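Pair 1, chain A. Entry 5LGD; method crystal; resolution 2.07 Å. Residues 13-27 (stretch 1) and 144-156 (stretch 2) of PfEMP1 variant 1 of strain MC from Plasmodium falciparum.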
# COMPACT_ATOMS: atom_id res chain seq x y z
N MET A 13 -15.45 -24.83 12.06
CA MET A 13 -16.37 -25.61 12.88
C MET A 13 -16.23 -27.11 12.57
O MET A 13 -16.22 -27.93 13.48
CB MET A 13 -17.81 -25.16 12.61
CG MET A 13 -18.80 -25.68 13.63
SD MET A 13 -20.38 -26.15 12.88
CE MET A 13 -19.84 -27.40 11.68
N TRP A 14 -16.18 -27.47 11.28
CA TRP A 14 -16.08 -28.86 10.82
C TRP A 14 -14.75 -29.46 11.26
O TRP A 14 -14.73 -30.56 11.82
CB TRP A 14 -16.27 -28.95 9.29
CG TRP A 14 -16.25 -30.36 8.78
CD1 TRP A 14 -17.33 -31.14 8.48
CD2 TRP A 14 -15.09 -31.16 8.50
NE1 TRP A 14 -16.91 -32.38 8.06
CE2 TRP A 14 -15.54 -32.42 8.08
CE3 TRP A 14 -13.70 -30.93 8.58
CZ2 TRP A 14 -14.66 -33.46 7.76
CZ3 TRP A 14 -12.84 -31.97 8.26
CH2 TRP A 14 -13.32 -33.21 7.84
N VAL A 15 -13.65 -28.74 11.00
CA VAL A 15 -12.27 -29.09 11.39
C VAL A 15 -12.21 -29.32 12.91
O VAL A 15 -11.75 -30.36 13.37
CB VAL A 15 -11.26 -28.01 10.89
CG1 VAL A 15 -9.91 -28.13 11.60
CG2 VAL A 15 -11.07 -28.10 9.37
N HIS A 16 -12.72 -28.36 13.70
CA HIS A 16 -12.77 -28.46 15.14
C HIS A 16 -13.56 -29.70 15.62
O HIS A 16 -13.05 -30.50 16.42
CB HIS A 16 -13.39 -27.16 15.73
CG HIS A 16 -13.69 -27.27 17.18
ND1 HIS A 16 -14.94 -27.64 17.63
CD2 HIS A 16 -12.89 -27.07 18.25
CE1 HIS A 16 -14.86 -27.65 18.94
NE2 HIS A 16 -13.65 -27.29 19.36
N ASP A 17 -14.81 -29.84 15.15
CA ASP A 17 -15.68 -30.96 15.52
C ASP A 17 -15.12 -32.33 15.06
O ASP A 17 -15.31 -33.31 15.77
CB ASP A 17 -17.10 -30.75 14.96
CG ASP A 17 -17.83 -29.52 15.47
OD1 ASP A 17 -17.26 -28.80 16.34
OD2 ASP A 17 -18.93 -29.25 14.99
N MET A 18 -14.41 -32.40 13.91
CA MET A 18 -13.87 -33.70 13.53
C MET A 18 -12.69 -34.08 14.47
O MET A 18 -12.63 -35.23 14.93
CB MET A 18 -13.59 -33.82 12.01
CG MET A 18 -12.18 -33.53 11.59
SD MET A 18 -11.16 -35.01 11.75
CE MET A 18 -9.69 -34.39 11.12
N LEU A 19 -11.86 -33.09 14.85
CA LEU A 19 -10.72 -33.30 15.76
C LEU A 19 -11.18 -33.75 17.13
O LEU A 19 -10.56 -34.64 17.73
CB LEU A 19 -9.86 -32.03 15.86
CG LEU A 19 -9.09 -31.66 14.56
CD1 LEU A 19 -8.35 -30.35 14.72
CD2 LEU A 19 -8.11 -32.73 14.18
N ILE A 20 -12.32 -33.18 17.56
CA ILE A 20 -12.98 -33.45 18.82
C ILE A 20 -13.59 -34.85 18.78
O ILE A 20 -13.44 -35.60 19.73
CB ILE A 20 -13.96 -32.29 19.22
CG1 ILE A 20 -13.19 -30.99 19.65
CG2 ILE A 20 -14.93 -32.68 20.33
CD1 ILE A 20 -12.01 -31.14 20.49
N ASP A 21 -14.24 -35.20 17.70
CA ASP A 21 -14.83 -36.53 17.50
C ASP A 21 -13.73 -37.59 17.50
O ASP A 21 -13.87 -38.62 18.17
CB ASP A 21 -15.65 -36.56 16.21
CG ASP A 21 -16.96 -35.79 16.22
OD1 ASP A 21 -17.46 -35.48 17.31
OD2 ASP A 21 -17.51 -35.56 15.13
N SER A 22 -12.60 -37.31 16.85
CA SER A 22 -11.45 -38.23 16.84
C SER A 22 -10.99 -38.53 18.30
O SER A 22 -10.81 -39.70 18.65
CB SER A 22 -10.33 -37.66 15.97
OG SER A 22 -9.30 -38.61 15.77
N ILE A 23 -10.95 -37.51 19.15
CA ILE A 23 -10.60 -37.65 20.58
C ILE A 23 -11.69 -38.40 21.34
O ILE A 23 -11.38 -39.21 22.21
CB ILE A 23 -10.36 -36.26 21.24
CG1 ILE A 23 -9.14 -35.52 20.64
CG2 ILE A 23 -10.27 -36.36 22.77
CD1 ILE A 23 -9.23 -33.97 20.84
N LYS A 24 -12.97 -38.07 21.06
CA LYS A 24 -14.13 -38.68 21.73
C LYS A 24 -14.24 -40.18 21.45
O LYS A 24 -14.87 -40.88 22.25
CB LYS A 24 -15.43 -37.96 21.38
CG LYS A 24 -15.66 -36.68 22.17
CD LYS A 24 -16.69 -35.82 21.44
CE LYS A 24 -17.62 -35.11 22.39
NZ LYS A 24 -17.00 -33.90 23.00
N TRP A 25 -13.63 -40.68 20.34
CA TRP A 25 -13.61 -42.12 20.03
C TRP A 25 -12.79 -42.85 21.08
O TRP A 25 -13.19 -43.91 21.52
CB TRP A 25 -13.07 -42.39 18.62
CG TRP A 25 -14.15 -42.31 17.58
CD1 TRP A 25 -14.29 -41.34 16.63
CD2 TRP A 25 -15.25 -43.21 17.40
NE1 TRP A 25 -15.40 -41.60 15.85
CE2 TRP A 25 -16.02 -42.73 16.32
CE3 TRP A 25 -15.67 -44.38 18.07
CZ2 TRP A 25 -17.16 -43.41 15.85
CZ3 TRP A 25 -16.80 -45.04 17.61
CH2 TRP A 25 -17.56 -44.53 16.54
N ARG A 26 -11.70 -42.23 21.54
CA ARG A 26 -10.85 -42.77 22.59
C ARG A 26 -11.45 -42.54 23.96
O ARG A 26 -11.43 -43.47 24.76
CB ARG A 26 -9.42 -42.22 22.49
CG ARG A 26 -8.62 -42.84 21.32
CD ARG A 26 -8.90 -42.15 19.99
NE ARG A 26 -7.98 -42.61 18.96
CZ ARG A 26 -8.12 -42.36 17.67
NH1 ARG A 26 -9.19 -41.70 17.22
NH2 ARG A 26 -7.22 -42.81 16.80
N ASP A 27 -12.04 -41.37 24.21
CA ASP A 27 -12.68 -41.02 25.51
C ASP A 27 -13.86 -41.96 25.84
O ASP A 27 -14.05 -42.36 26.99
CB ASP A 27 -13.19 -39.58 25.47
CG ASP A 27 -12.11 -38.53 25.62
OD1 ASP A 27 -10.91 -38.91 25.58
OD2 ASP A 27 -12.47 -37.34 25.81
N THR A 144 -2.89 -31.80 6.64
CA THR A 144 -2.90 -32.32 8.02
C THR A 144 -4.15 -33.18 8.27
O THR A 144 -4.04 -34.29 8.80
CB THR A 144 -2.84 -31.13 9.00
OG1 THR A 144 -1.52 -30.58 8.98
CG2 THR A 144 -3.23 -31.49 10.44
N ILE A 145 -5.34 -32.65 7.87
CA ILE A 145 -6.64 -33.32 7.97
C ILE A 145 -6.58 -34.62 7.21
O ILE A 145 -6.96 -35.66 7.75
CB ILE A 145 -7.82 -32.39 7.55
CG1 ILE A 145 -7.86 -31.07 8.39
CG2 ILE A 145 -9.17 -33.10 7.54
CD1 ILE A 145 -8.02 -31.21 9.99
N ASP A 146 -6.06 -34.59 5.97
CA ASP A 146 -5.89 -35.75 5.11
C ASP A 146 -4.93 -36.79 5.77
O ASP A 146 -5.27 -37.98 5.85
CB ASP A 146 -5.37 -35.30 3.75
CG ASP A 146 -6.33 -34.38 3.01
OD1 ASP A 146 -7.36 -34.89 2.49
OD2 ASP A 146 -6.01 -33.18 2.87
N LYS A 147 -3.78 -36.34 6.30
CA LYS A 147 -2.80 -37.18 7.00
C LYS A 147 -3.48 -37.86 8.19
O LYS A 147 -3.34 -39.08 8.35
CB LYS A 147 -1.62 -36.32 7.52
CG LYS A 147 -0.52 -36.07 6.48
CD LYS A 147 0.79 -36.79 6.85
CE LYS A 147 1.53 -36.21 8.04
NZ LYS A 147 2.55 -37.17 8.56
N LEU A 148 -4.27 -37.08 8.98
CA LEU A 148 -5.03 -37.59 10.12
C LEU A 148 -6.09 -38.58 9.72
O LEU A 148 -6.15 -39.66 10.32
CB LEU A 148 -5.62 -36.48 11.00
CG LEU A 148 -6.32 -37.01 12.25
CD1 LEU A 148 -5.32 -37.60 13.23
CD2 LEU A 148 -7.13 -35.97 12.90
N LEU A 149 -6.91 -38.26 8.69
CA LEU A 149 -7.93 -39.20 8.20
C LEU A 149 -7.30 -40.50 7.66
O LEU A 149 -7.89 -41.56 7.82
CB LEU A 149 -8.91 -38.57 7.21
CG LEU A 149 -9.90 -37.55 7.80
CD1 LEU A 149 -10.70 -36.86 6.70
CD2 LEU A 149 -10.84 -38.19 8.87
N GLN A 150 -6.06 -40.43 7.12
CA GLN A 150 -5.31 -41.61 6.64
C GLN A 150 -4.91 -42.45 7.87
O GLN A 150 -5.11 -43.67 7.88
CB GLN A 150 -4.07 -41.17 5.85
CG GLN A 150 -4.29 -41.14 4.33
CD GLN A 150 -3.80 -39.90 3.61
OE1 GLN A 150 -2.70 -39.38 3.86
NE2 GLN A 150 -4.58 -39.47 2.63
N HIS A 151 -4.38 -41.77 8.92
CA HIS A 151 -3.99 -42.40 10.18
C HIS A 151 -5.18 -43.11 10.83
O HIS A 151 -5.04 -44.23 11.35
CB HIS A 151 -3.39 -41.36 11.15
CG HIS A 151 -3.17 -41.88 12.53
ND1 HIS A 151 -2.01 -42.54 12.88
CD2 HIS A 151 -4.01 -41.87 13.60
CE1 HIS A 151 -2.16 -42.88 14.15
NE2 HIS A 151 -3.35 -42.50 14.63
N GLU A 152 -6.36 -42.46 10.78
CA GLU A 152 -7.61 -42.97 11.33
C GLU A 152 -8.05 -44.24 10.63
O GLU A 152 -8.55 -45.15 11.29
CB GLU A 152 -8.70 -41.87 11.29
CG GLU A 152 -8.46 -40.71 12.25
CD GLU A 152 -8.40 -41.06 13.73
OE1 GLU A 152 -9.45 -40.92 14.40
OE2 GLU A 152 -7.30 -41.37 14.24
N GLN A 153 -7.86 -44.30 9.31
CA GLN A 153 -8.18 -45.46 8.48
C GLN A 153 -7.31 -46.67 8.89
O GLN A 153 -7.80 -47.79 8.86
CB GLN A 153 -7.97 -45.11 7.01
CG GLN A 153 -8.65 -46.09 6.04
CD GLN A 153 -10.15 -45.87 5.98
OE1 GLN A 153 -10.64 -44.94 5.32
NE2 GLN A 153 -10.91 -46.73 6.65
N LYS A 154 -6.03 -46.42 9.26
CA LYS A 154 -5.07 -47.43 9.71
C LYS A 154 -5.38 -47.90 11.12
O LYS A 154 -5.20 -49.08 11.38
CB LYS A 154 -3.62 -46.93 9.60
CG LYS A 154 -3.12 -46.90 8.15
CD LYS A 154 -2.13 -45.78 7.89
CE LYS A 154 -1.85 -45.59 6.42
NZ LYS A 154 -0.84 -44.53 6.16
N GLU A 155 -5.87 -47.00 12.01
CA GLU A 155 -6.25 -47.37 13.38
C GLU A 155 -7.53 -48.20 13.42
O GLU A 155 -7.60 -49.15 14.20
CB GLU A 155 -6.33 -46.16 14.31
CG GLU A 155 -4.96 -45.63 14.70
CD GLU A 155 -4.02 -46.62 15.37
OE1 GLU A 155 -4.41 -47.18 16.43
OE2 GLU A 155 -2.92 -46.87 14.83
N ALA A 156 -8.52 -47.86 12.58
CA ALA A 156 -9.77 -48.60 12.48
C ALA A 156 -9.51 -49.99 11.82
O ALA A 156 -10.20 -50.97 12.14
CB ALA A 156 -10.77 -47.80 11.66

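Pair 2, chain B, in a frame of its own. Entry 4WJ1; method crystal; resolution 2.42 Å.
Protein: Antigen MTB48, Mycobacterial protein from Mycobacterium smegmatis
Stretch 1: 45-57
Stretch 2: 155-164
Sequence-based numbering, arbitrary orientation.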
# COMPACT_ATOMS: atom_id res chain seq x y z
N VAL B 45 -7.84 -17.71 -1.29
CA VAL B 45 -7.49 -16.55 -2.11
C VAL B 45 -7.86 -15.27 -1.37
O VAL B 45 -7.06 -14.34 -1.31
CB VAL B 45 -8.18 -16.60 -3.47
CG1 VAL B 45 -7.97 -15.30 -4.23
CG2 VAL B 45 -7.63 -17.77 -4.28
N TYR B 46 -9.04 -15.23 -0.79
CA TYR B 46 -9.47 -14.08 -0.01
C TYR B 46 -8.50 -13.68 1.10
O TYR B 46 -8.14 -12.52 1.24
CB TYR B 46 -10.83 -14.35 0.62
CG TYR B 46 -11.25 -13.30 1.60
CD1 TYR B 46 -11.78 -12.08 1.16
CD2 TYR B 46 -11.17 -13.54 2.96
CE1 TYR B 46 -12.19 -11.11 2.06
CE2 TYR B 46 -11.57 -12.58 3.87
CZ TYR B 46 -12.09 -11.37 3.42
OH TYR B 46 -12.48 -10.43 4.34
N SER B 47 -8.09 -14.65 1.91
CA SER B 47 -7.26 -14.34 3.05
C SER B 47 -5.90 -13.85 2.58
O SER B 47 -5.24 -13.07 3.27
CB SER B 47 -7.12 -15.56 3.96
OG SER B 47 -6.43 -16.60 3.29
N LYS B 48 -5.49 -14.28 1.38
CA LYS B 48 -4.24 -13.80 0.78
C LYS B 48 -4.36 -12.33 0.42
O LYS B 48 -3.52 -11.52 0.79
CB LYS B 48 -3.87 -14.62 -0.45
CG LYS B 48 -3.45 -16.04 -0.10
CD LYS B 48 -2.90 -16.82 -1.29
CE LYS B 48 -2.49 -18.22 -0.85
NZ LYS B 48 -1.86 -19.00 -1.94
N LEU B 49 -5.42 -11.98 -0.31
CA LEU B 49 -5.63 -10.60 -0.70
C LEU B 49 -5.75 -9.69 0.51
O LEU B 49 -5.24 -8.58 0.50
CB LEU B 49 -6.86 -10.45 -1.57
CG LEU B 49 -6.71 -11.06 -2.96
CD1 LEU B 49 -8.07 -11.12 -3.67
CD2 LEU B 49 -5.72 -10.27 -3.78
N MSE B 50 -6.43 -10.16 1.56
CA MSE B 50 -6.57 -9.35 2.76
C MSE B 50 -5.20 -9.15 3.41
O MSE B 50 -4.90 -8.09 3.96
CB MSE B 50 -7.55 -10.00 3.74
CG MSE B 50 -8.99 -10.07 3.28
SE MSE B 50 -9.72 -8.38 2.57
CE MSE B 50 -9.44 -8.80 0.68
N ALA B 51 -4.37 -10.18 3.36
CA ALA B 51 -3.07 -10.13 4.01
C ALA B 51 -2.18 -9.12 3.28
O ALA B 51 -1.49 -8.32 3.91
CB ALA B 51 -2.42 -11.50 4.04
N SER B 52 -2.22 -9.14 1.96
CA SER B 52 -1.51 -8.16 1.16
C SER B 52 -2.01 -6.75 1.46
O SER B 52 -1.20 -5.85 1.64
CB SER B 52 -1.67 -8.47 -0.32
OG SER B 52 -0.93 -9.65 -0.66
N ALA B 53 -3.33 -6.57 1.53
CA ALA B 53 -3.89 -5.26 1.80
C ALA B 53 -3.40 -4.74 3.15
O ALA B 53 -3.03 -3.58 3.28
CB ALA B 53 -5.42 -5.31 1.78
N ALA B 54 -3.41 -5.61 4.16
CA ALA B 54 -2.96 -5.25 5.49
C ALA B 54 -1.46 -4.89 5.48
O ALA B 54 -1.05 -3.94 6.15
CB ALA B 54 -3.22 -6.39 6.46
N LYS B 55 -0.66 -5.64 4.73
CA LYS B 55 0.77 -5.38 4.65
C LYS B 55 1.01 -4.03 4.00
O LYS B 55 1.88 -3.27 4.42
CB LYS B 55 1.48 -6.49 3.87
CG LYS B 55 2.98 -6.23 3.59
CD LYS B 55 3.85 -6.46 4.82
CE LYS B 55 5.16 -7.16 4.45
NZ LYS B 55 4.97 -8.60 4.04
N LEU B 56 0.21 -3.71 2.98
CA LEU B 56 0.35 -2.44 2.30
C LEU B 56 -0.04 -1.30 3.22
O LEU B 56 0.67 -0.31 3.31
CB LEU B 56 -0.49 -2.41 1.02
CG LEU B 56 0.11 -3.16 -0.17
CD1 LEU B 56 -0.87 -3.18 -1.31
CD2 LEU B 56 1.36 -2.45 -0.61
N LYS B 57 -1.16 -1.45 3.91
CA LYS B 57 -1.61 -0.39 4.80
C LYS B 57 -0.58 -0.11 5.88
O LYS B 57 -0.32 1.05 6.19
CB LYS B 57 -2.97 -0.72 5.41
CG LYS B 57 -4.09 -0.63 4.39
CD LYS B 57 -5.47 -0.84 5.01
CE LYS B 57 -6.55 -0.88 3.95
NZ LYS B 57 -7.86 -1.37 4.50
N SER B 155 -18.48 -7.15 -2.98
CA SER B 155 -17.57 -6.61 -1.97
C SER B 155 -16.14 -6.63 -2.50
O SER B 155 -15.46 -5.60 -2.53
CB SER B 155 -17.66 -7.40 -0.66
OG SER B 155 -16.79 -6.84 0.32
N MSE B 156 -15.71 -7.80 -2.96
CA MSE B 156 -14.40 -7.97 -3.54
C MSE B 156 -14.19 -7.06 -4.74
O MSE B 156 -13.12 -6.47 -4.89
CB MSE B 156 -14.17 -9.43 -3.94
CG MSE B 156 -13.87 -10.32 -2.73
SE MSE B 156 -12.35 -9.65 -1.67
CE MSE B 156 -11.10 -9.31 -3.09
N LYS B 157 -15.22 -6.89 -5.55
CA LYS B 157 -15.09 -6.01 -6.71
C LYS B 157 -14.94 -4.56 -6.28
O LYS B 157 -14.21 -3.80 -6.90
CB LYS B 157 -16.29 -6.18 -7.65
CG LYS B 157 -16.19 -7.43 -8.51
CD LYS B 157 -17.51 -7.81 -9.16
CE LYS B 157 -17.33 -9.01 -10.08
NZ LYS B 157 -18.64 -9.69 -10.38
N TYR B 158 -15.60 -4.17 -5.20
CA TYR B 158 -15.46 -2.80 -4.74
C TYR B 158 -14.05 -2.58 -4.15
O TYR B 158 -13.42 -1.54 -4.35
CB TYR B 158 -16.52 -2.47 -3.71
CG TYR B 158 -16.57 -1.02 -3.40
CD1 TYR B 158 -16.51 -0.08 -4.42
CD2 TYR B 158 -16.67 -0.56 -2.09
CE1 TYR B 158 -16.55 1.27 -4.15
CE2 TYR B 158 -16.70 0.79 -1.81
CZ TYR B 158 -16.65 1.70 -2.84
OH TYR B 158 -16.69 3.05 -2.57
N PHE B 159 -13.59 -3.58 -3.40
CA PHE B 159 -12.25 -3.64 -2.85
C PHE B 159 -11.26 -3.47 -3.98
O PHE B 159 -10.34 -2.65 -3.89
CB PHE B 159 -12.09 -4.99 -2.12
CG PHE B 159 -10.65 -5.36 -1.76
CD1 PHE B 159 -9.85 -6.05 -2.65
CD2 PHE B 159 -10.15 -5.10 -0.48
CE1 PHE B 159 -8.57 -6.44 -2.30
CE2 PHE B 159 -8.87 -5.48 -0.13
CZ PHE B 159 -8.07 -6.15 -1.04
N ARG B 160 -11.47 -4.21 -5.06
CA ARG B 160 -10.60 -4.11 -6.22
C ARG B 160 -10.61 -2.68 -6.76
O ARG B 160 -9.56 -2.11 -7.01
CB ARG B 160 -11.03 -5.10 -7.30
CG ARG B 160 -10.14 -5.13 -8.53
CD ARG B 160 -10.61 -4.14 -9.60
NE ARG B 160 -12.05 -4.19 -9.79
CZ ARG B 160 -12.67 -5.07 -10.57
NH1 ARG B 160 -11.95 -5.99 -11.22
NH2 ARG B 160 -13.99 -5.05 -10.69
N ASP B 161 -11.79 -2.12 -6.96
CA ASP B 161 -11.89 -0.75 -7.45
C ASP B 161 -11.18 0.23 -6.52
O ASP B 161 -10.51 1.16 -6.98
CB ASP B 161 -13.36 -0.34 -7.60
CG ASP B 161 -14.09 -1.11 -8.69
OD1 ASP B 161 -13.44 -1.79 -9.50
OD2 ASP B 161 -15.33 -1.02 -8.74
N GLN B 162 -11.31 0.03 -5.22
CA GLN B 162 -10.75 0.98 -4.27
C GLN B 162 -9.22 0.99 -4.31
O GLN B 162 -8.59 2.03 -4.20
CB GLN B 162 -11.21 0.67 -2.86
CG GLN B 162 -12.66 0.96 -2.58
CD GLN B 162 -12.97 0.79 -1.12
OE1 GLN B 162 -12.99 1.76 -0.39
NE2 GLN B 162 -13.19 -0.45 -0.69
N TRP B 163 -8.64 -0.19 -4.44
CA TRP B 163 -7.21 -0.31 -4.47
C TRP B 163 -6.69 0.24 -5.78
O TRP B 163 -5.73 1.02 -5.79
CB TRP B 163 -6.78 -1.76 -4.25
CG TRP B 163 -6.71 -2.04 -2.79
CD1 TRP B 163 -7.63 -2.72 -2.03
CD2 TRP B 163 -5.68 -1.62 -1.89
NE1 TRP B 163 -7.22 -2.76 -0.71
CE2 TRP B 163 -6.03 -2.09 -0.60
CE3 TRP B 163 -4.49 -0.90 -2.04
CZ2 TRP B 163 -5.24 -1.85 0.51
CZ3 TRP B 163 -3.71 -0.67 -0.93
CH2 TRP B 163 -4.08 -1.14 0.33
N ARG B 164 -7.34 -0.14 -6.87
CA ARG B 164 -6.94 0.36 -8.17
C ARG B 164 -6.89 1.88 -8.18
O ARG B 164 -5.95 2.49 -8.71
CB ARG B 164 -7.89 -0.12 -9.25
CG ARG B 164 -7.58 0.39 -10.64
CD ARG B 164 -8.78 0.19 -11.55
NE ARG B 164 -9.88 1.04 -11.13
CZ ARG B 164 -11.17 0.72 -11.22
NH1 ARG B 164 -11.52 -0.45 -11.74
NH2 ARG B 164 -12.10 1.56 -10.79
O HOH W 1 -8.29 -2.87 2.07

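In both pairs two helices run side by side in nearly the same direction, their axes inclined by 26° in pair 1 and 29° in pair 2. The axes approach to 12.1 and 12.6 Å, a wide spacing that leaves room for large side chains between the backbones. Fourteen central residues superpose with an RMSD of 0.5 Å, and the register agrees: Val A15 lies level with Ile A145 as Tyr B46 does with Met B156, and seven residues on, two helical turns, Ser A22 lies level with Glu A152 as Ala B53 does with Trp B163.

At the first of these levels both pairs are apolar. Ile A145 points toward the opposite helix and meets several side chains, its CD1 lying 3.8 Å from CE of Met A18 and 4.0 Å from CG1 of Val A15. Its counterpart, the selenomethionine Met B156, sets out sideways, yet its flexible chain brings its end into the same space: its CE lies 3.6 Å from CD1 of Leu B49, the match of Met A18, and its SE approaches the edge of the Tyr B46 ring, 3.8 Å from CD1.

One turn further, Leu A148 and Phe B159 match. The branched leucine places CD2 3.5 Å from CE of Met A18 and 3.6 Å from CD2 of Leu A19. In pair 2 the flat phenylalanine ring offers a face, and Met B50, matching Leu A19, lays its methyl over it in a CH-pi contact, CE to the ring centroid 3.7 Å. Ala B53 meets the edge of the same ring, with Ala B53 CB 3.9 Å from Phe B159 CE2.

The sharpest divergence comes at Glu A152 and Trp B163. The buried glutamate needs partners for its charge: Ser A22 OG donates to Glu A152 OE1 at 2.7 Å, while Arg A26 forms a two-pronged salt bridge, NH1 to OE1 and NH2 to OE2 of Glu A152, both 2.9 Å. Arg A26 NH1 also donates to the backbone O of Ser A22 at 2.9 Å, tying the guanidinium to its own helix. In pair 2 the broad indole fills the gap instead. Small Ala B53, in the serine's place, puts CB 3.7 Å from Trp B163 CZ2, and Leu B56 CD1 lies 3.8 Å from CZ3. Lys B57, the looser match of Arg A26, rests its aliphatic CE 3.8 Å from CZ2 of Trp B163. No direct hydrogen bond joins the two stretches of pair 2, but one water accepts from both Lys B57 NZ (2.9 Å) and Trp B163 NE1 (3.0 Å), satisfying the indole nitrogen.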